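Single-stranded DNA-binding protein (Enterobacter phage Enc34, PDB 5ODK) probably binds single-stranded DNA through an OB fold, consistent with a role in phage DNA replication. Local coordinates at residues I23-V28 against H60-K64; I67-I71 against M89-K93. All coordinates share one frame; numbering follows the deposited sequence.

Contact 1: residues I23-V28 against H60-K64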
loop_
_atom_site.group_PDB
_atom_site.type_symbol
_atom_site.label_atom_id
_atom_site.label_comp_id
_atom_site.label_asym_id
_atom_site.label_seq_id
_atom_site.Cartn_x
_atom_site.Cartn_y
_atom_site.Cartn_z
ATOM N N ILE A 23 -8.893 0.839 1.049
ATOM C CA ILE A 23 -8.349 0.427 2.325
ATOM C C ILE A 23 -7.285 1.440 2.721
ATOM O O ILE A 23 -6.307 1.639 1.980
ATOM C CB ILE A 23 -7.713 -0.983 2.235
ATOM C CG1 ILE A 23 -8.713 -1.986 1.658
ATOM C CG2 ILE A 23 -7.201 -1.421 3.607
ATOM C CD1 ILE A 23 -8.075 -3.301 1.278
ATOM N N LYS A 24 -7.420 2.026 3.907
ATOM C CA LYS A 24 -6.349 2.836 4.502
ATOM C C LYS A 24 -5.547 1.958 5.450
ATOM O O LYS A 24 -6.141 1.325 6.325
ATOM C CB LYS A 24 -6.892 4.055 5.257
ATOM C CG LYS A 24 -5.810 4.955 5.841
ATOM C CD LYS A 24 -6.425 6.166 6.529
ATOM C CE LYS A 24 -5.401 7.079 7.143
ATOM N NZ LYS A 24 -6.100 8.268 7.728
ATOM N N VAL A 25 -4.240 1.883 5.242
ATOM C CA VAL A 25 -3.298 1.282 6.172
ATOM C C VAL A 25 -2.540 2.412 6.821
ATOM O O VAL A 25 -1.911 3.230 6.135
ATOM C CB VAL A 25 -2.382 0.229 5.556
ATOM C CG1 VAL A 25 -3.201 -0.982 5.131
ATOM C CG2 VAL A 25 -1.488 0.752 4.464
ATOM N N SER A 26 -2.649 2.515 8.139
ATOM C CA SER A 26 -2.114 3.657 8.874
ATOM C C SER A 26 -0.871 3.281 9.632
ATOM O O SER A 26 -0.790 2.172 10.188
ATOM C CB SER A 26 -3.150 4.249 9.800
ATOM O OG SER A 26 -4.333 4.589 9.087
ATOM N N ASN A 27 0.089 4.204 9.693
ATOM C CA ASN A 27 1.276 4.031 10.523
ATOM C C ASN A 27 2.074 2.794 10.132
ATOM O O ASN A 27 2.241 1.833 10.898
ATOM C CB ASN A 27 0.861 4.054 11.987
ATOM C CG ASN A 27 0.062 5.288 12.327
ATOM O OD1 ASN A 27 0.534 6.421 12.050
ATOM N ND2 ASN A 27 -1.157 5.104 12.849
ATOM N N VAL A 28 2.570 2.864 8.910
ATOM C CA VAL A 28 3.398 1.814 8.301
ATOM C C VAL A 28 4.700 2.456 7.837
ATOM O O VAL A 28 4.734 3.675 7.586
ATOM C CB VAL A 28 2.671 1.098 7.164
ATOM C CG1 VAL A 28 1.430 0.412 7.709
ATOM C CG2 VAL A 28 2.325 2.051 6.027
ATOM N N HIS A 60 -1.226 -4.358 13.546
ATOM C CA HIS A 60 -2.046 -4.279 12.338
ATOM C C HIS A 60 -2.795 -5.563 12.035
ATOM O O HIS A 60 -3.183 -5.771 10.890
ATOM C CB HIS A 60 -1.234 -3.856 11.109
ATOM C CG HIS A 60 -0.667 -2.469 11.206
ATOM N ND1 HIS A 60 0.440 -2.163 11.963
ATOM C CD2 HIS A 60 -1.041 -1.322 10.600
ATOM C CE1 HIS A 60 0.729 -0.869 11.824
ATOM N NE2 HIS A 60 -0.163 -0.336 11.005
ATOM N N GLY A 61 -3.083 -6.375 13.061
ATOM C CA GLY A 61 -3.788 -7.622 12.803
ATOM C C GLY A 61 -5.171 -7.460 12.188
ATOM O O GLY A 61 -5.525 -8.163 11.251
ATOM N N ALA A 62 -5.974 -6.554 12.726
ATOM C CA ALA A 62 -7.338 -6.373 12.222
ATOM C C ALA A 62 -7.367 -5.868 10.800
ATOM O O ALA A 62 -8.140 -6.350 9.981
ATOM C CB ALA A 62 -8.130 -5.447 13.133
ATOM N N ILE A 63 -6.527 -4.886 10.488
ATOM C CA ILE A 63 -6.531 -4.377 9.126
ATOM C C ILE A 63 -5.958 -5.412 8.157
ATOM O O ILE A 63 -6.423 -5.504 7.029
ATOM C CB ILE A 63 -5.866 -2.973 8.992
ATOM C CG1 ILE A 63 -6.182 -2.326 7.618
ATOM C CG2 ILE A 63 -4.394 -3.036 9.287
ATOM C CD1 ILE A 63 -7.640 -2.028 7.391
ATOM N N LYS A 64 -5.010 -6.232 8.597
ATOM C CA LYS A 64 -4.551 -7.314 7.738
ATOM C C LYS A 64 -5.685 -8.295 7.445
ATOM O O LYS A 64 -5.816 -8.751 6.322
ATOM C CB LYS A 64 -3.317 -8.002 8.307
ATOM C CG LYS A 64 -2.587 -8.863 7.259
ATOM C CD LYS A 64 -2.951 -10.297 7.456
ATOM C CE LYS A 64 -2.196 -11.059 6.355
ATOM N NZ LYS A 64 -2.564 -12.484 6.376
#

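Contact 2: residues I67-I71 against M89-K93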
loop_
_atom_site.group_PDB
_atom_site.type_symbol
_atom_site.label_atom_id
_atom_site.label_comp_id
_atom_site.label_asym_id
_atom_site.label_seq_id
_atom_site.Cartn_x
_atom_site.Cartn_y
_atom_site.Cartn_z
ATOM N N ILE A 67 -7.793 -6.806 4.878
ATOM C CA ILE A 67 -7.103 -6.913 3.576
ATOM C C ILE A 67 -7.286 -8.304 2.982
ATOM O O ILE A 67 -7.615 -8.417 1.789
ATOM C CB ILE A 67 -5.602 -6.553 3.732
ATOM C CG1 ILE A 67 -5.447 -5.049 3.905
ATOM C CG2 ILE A 67 -4.791 -7.041 2.530
ATOM C CD1 ILE A 67 -4.090 -4.635 4.437
ATOM N N ASP A 68 -7.142 -9.357 3.802
ATOM C CA ASP A 68 -7.335 -10.701 3.270
ATOM C C ASP A 68 -8.759 -10.883 2.725
ATOM O O ASP A 68 -8.968 -11.485 1.670
ATOM C CB ASP A 68 -7.006 -11.743 4.326
ATOM C CG ASP A 68 -5.529 -11.894 4.610
ATOM O OD1 ASP A 68 -4.676 -11.456 3.806
ATOM O OD2 ASP A 68 -5.218 -12.529 5.646
ATOM N N GLU A 69 -9.734 -10.375 3.465
ATOM C CA GLU A 69 -11.137 -10.449 3.045
ATOM C C GLU A 69 -11.375 -9.709 1.731
ATOM O O GLU A 69 -12.048 -10.165 0.838
ATOM C CB GLU A 69 -12.045 -9.914 4.134
ATOM C CG GLU A 69 -12.062 -10.833 5.350
ATOM C CD GLU A 69 -12.557 -10.243 6.642
ATOM O OE1 GLU A 69 -12.955 -9.078 6.693
ATOM O OE2 GLU A 69 -12.561 -10.995 7.643
ATOM N N GLN A 70 -10.758 -8.547 1.593
ATOM C CA GLN A 70 -10.915 -7.747 0.376
ATOM C C GLN A 70 -10.204 -8.398 -0.807
ATOM O O GLN A 70 -10.690 -8.305 -1.934
ATOM C CB GLN A 70 -10.423 -6.314 0.574
ATOM C CG GLN A 70 -11.235 -5.600 1.645
ATOM C CD GLN A 70 -12.707 -5.497 1.314
ATOM O OE1 GLN A 70 -13.085 -5.055 0.243
ATOM N NE2 GLN A 70 -13.546 -6.001 2.212
ATOM N N ILE A 71 -9.077 -9.068 -0.554
ATOM C CA ILE A 71 -8.439 -9.875 -1.594
ATOM C C ILE A 71 -9.375 -10.985 -2.115
ATOM O O ILE A 71 -9.481 -11.178 -3.325
ATOM C CB ILE A 71 -7.100 -10.433 -1.084
ATOM C CG1 ILE A 71 -6.078 -9.311 -1.055
ATOM C CG2 ILE A 71 -6.600 -11.607 -1.926
ATOM C CD1 ILE A 71 -4.795 -9.689 -0.351
ATOM N N MET A 89 1.500 -14.457 -5.590
ATOM C CA MET A 89 1.070 -13.513 -6.597
ATOM C C MET A 89 0.109 -12.472 -6.028
ATOM O O MET A 89 -0.568 -11.779 -6.778
ATOM C CB MET A 89 0.459 -14.304 -7.766
ATOM C CG MET A 89 1.476 -15.227 -8.430
ATOM S SD MET A 89 2.759 -14.287 -9.283
ATOM C CE MET A 89 2.054 -14.217 -10.930
ATOM N N LEU A 90 0.135 -12.310 -4.710
ATOM C CA LEU A 90 -0.620 -11.250 -4.036
ATOM C C LEU A 90 0.283 -10.055 -3.718
ATOM O O LEU A 90 1.485 -10.197 -3.528
ATOM C CB LEU A 90 -1.230 -11.777 -2.714
ATOM C CG LEU A 90 -2.134 -12.981 -2.805
ATOM C CD1 LEU A 90 -2.560 -13.415 -1.401
ATOM C CD2 LEU A 90 -3.309 -12.726 -3.721
ATOM N N PHE A 91 -0.359 -8.904 -3.552
ATOM C CA PHE A 91 0.381 -7.673 -3.226
ATOM C C PHE A 91 0.885 -7.626 -1.787
ATOM O O PHE A 91 1.605 -6.690 -1.438
ATOM C CB PHE A 91 -0.474 -6.423 -3.509
ATOM C CG PHE A 91 -1.710 -6.270 -2.648
ATOM C CD1 PHE A 91 -1.625 -5.730 -1.391
ATOM C CD2 PHE A 91 -2.966 -6.635 -3.126
ATOM C CE1 PHE A 91 -2.748 -5.556 -0.608
ATOM C CE2 PHE A 91 -4.096 -6.458 -2.357
ATOM C CZ PHE A 91 -3.987 -5.886 -1.099
ATOM N N ILE A 92 0.443 -8.567 -0.939
ATOM C CA ILE A 92 0.840 -8.589 0.474
ATOM C C ILE A 92 1.585 -9.893 0.717
ATOM O O ILE A 92 1.118 -10.953 0.320
ATOM C CB ILE A 92 -0.340 -8.391 1.421
ATOM C CG1 ILE A 92 0.121 -8.345 2.890
ATOM C CG2 ILE A 92 -1.449 -9.424 1.210
ATOM C CD1 ILE A 92 -0.928 -7.820 3.862
ATOM N N LYS A 93 2.738 -9.798 1.360
ATOM C CA LYS A 93 3.613 -10.916 1.627
ATOM C C LYS A 93 4.088 -10.896 3.076
ATOM O O LYS A 93 3.957 -9.888 3.784
ATOM C CB LYS A 93 4.817 -10.905 0.643
ATOM C CG LYS A 93 4.387 -11.218 -0.787
ATOM C CD LYS A 93 5.467 -11.275 -1.868
ATOM C CE LYS A 93 4.871 -11.860 -3.149
ATOM N NZ LYS A 93 5.886 -11.895 -4.215
#

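Contact 1: residues I23-V28 against H60-K64
H60, at the N-cap of helix 61-76, and I63 in its first turn reach across to strand 23-26 and the corner that follows it, a strand-to-helix packing within the OB fold of this phage protein. H60 supplies the hydrogen bond of the contact. Its ring comes edge-on to the backbone: NE2 donates to S26 O at 2.7 Å, with an N-H...O angle of 162°, and the carbonyl oxygen lies only 6° out of the ring plane. The donor stands almost in line with the S26 C=O bond. On the ring's other nitrogen, ND1 is hydrogen-bonded to P56 O, so bonds at both nitrogens fix the rotation of the buried imidazole. N27 O also lies near the ring plane, 3.2 Å from H60 CE1. V28 approaches the same ring obliquely, its CG1 3.7 Å from H60 NE2. These neighbours gather where the chain turns at N27, which with V28 forms a G1 beta bulge opposite V145.

One helical turn further on, the side chains meet by apolar packing. I63 extends CG1 anti to its backbone N (chi1 -167°), which carries the branch up to the strand. There V25 CG1 meets I63 CG1 at 4.1 Å, the two side chains crossing at about a right angle, while M55 and L53 lie against V25 from strand 49-56. The looser side belongs to G61 and A62, which are exposed and make no contact with the strand, and to K24, whose partly exposed side chain leads away from the helix. K24 still contributes its backbone: I63 CD1 rests 3.8 Å from K24 O and 3.9 Å from I23 CG2.

Contact 2: residues I67-I71 against M89-K93
I71 and F91 meet through contrasting first torsions. In I71, CG1 lies anti to the carbonyl carbon (chi1 -74°) and the extended chi2 carries CD1 outward from the helix; in F91, CG sits between the backbone N and the carbonyl carbon (chi1 65°), which places the ring beside I71 and I67. The contact is apolar packing of helix 61-76 of the OB fold against the loop entering strand 92-94, with no hydrogen bond between the segments. The two side chains come from opposite directions, and I71 CG1 approaches F91 CE2 to 3.7 Å. One turn earlier, I67 brings its CG2 methyl to the same ring, 3.9 Å from F91 CZ.

I71 touches three consecutive residues, L90, F91 and I92; L90 CD2 meets I71 CG2 at 3.9 Å. Beyond the segments, I111 of strand 108-115 touches I67, F91 and I92, and I162 and A164 of strand 159-173 also pack on F91, so the ring belongs to the buried core between helix and sheet. I92 completes the contact from the strand, crossing I71 obliquely, with I92 CG2 3.7 Å from I71 CD1.

In the fold
Both contacts draw on helix 61-76, contact 1 at its N-terminal end and contact 2 along the following turns, and both reach the same mixed sheet. Contact 1 comes first along the chain, contact 2 after it, and their centres lie about 12 Å apart. They also touch directly, as V25 CG1 packs 3.8 Å from I67 CD1 and K64 CG lies 3.9 Å from I92 CD1. The helix therefore bridges strands 23-26 and 92-94, which are not paired with each other, and joins them into one apolar core. In contact 1 the side chain of H60 is about 7 Å from that of K13, which binds magnesium in a structure of this protein, though no ion is bound here.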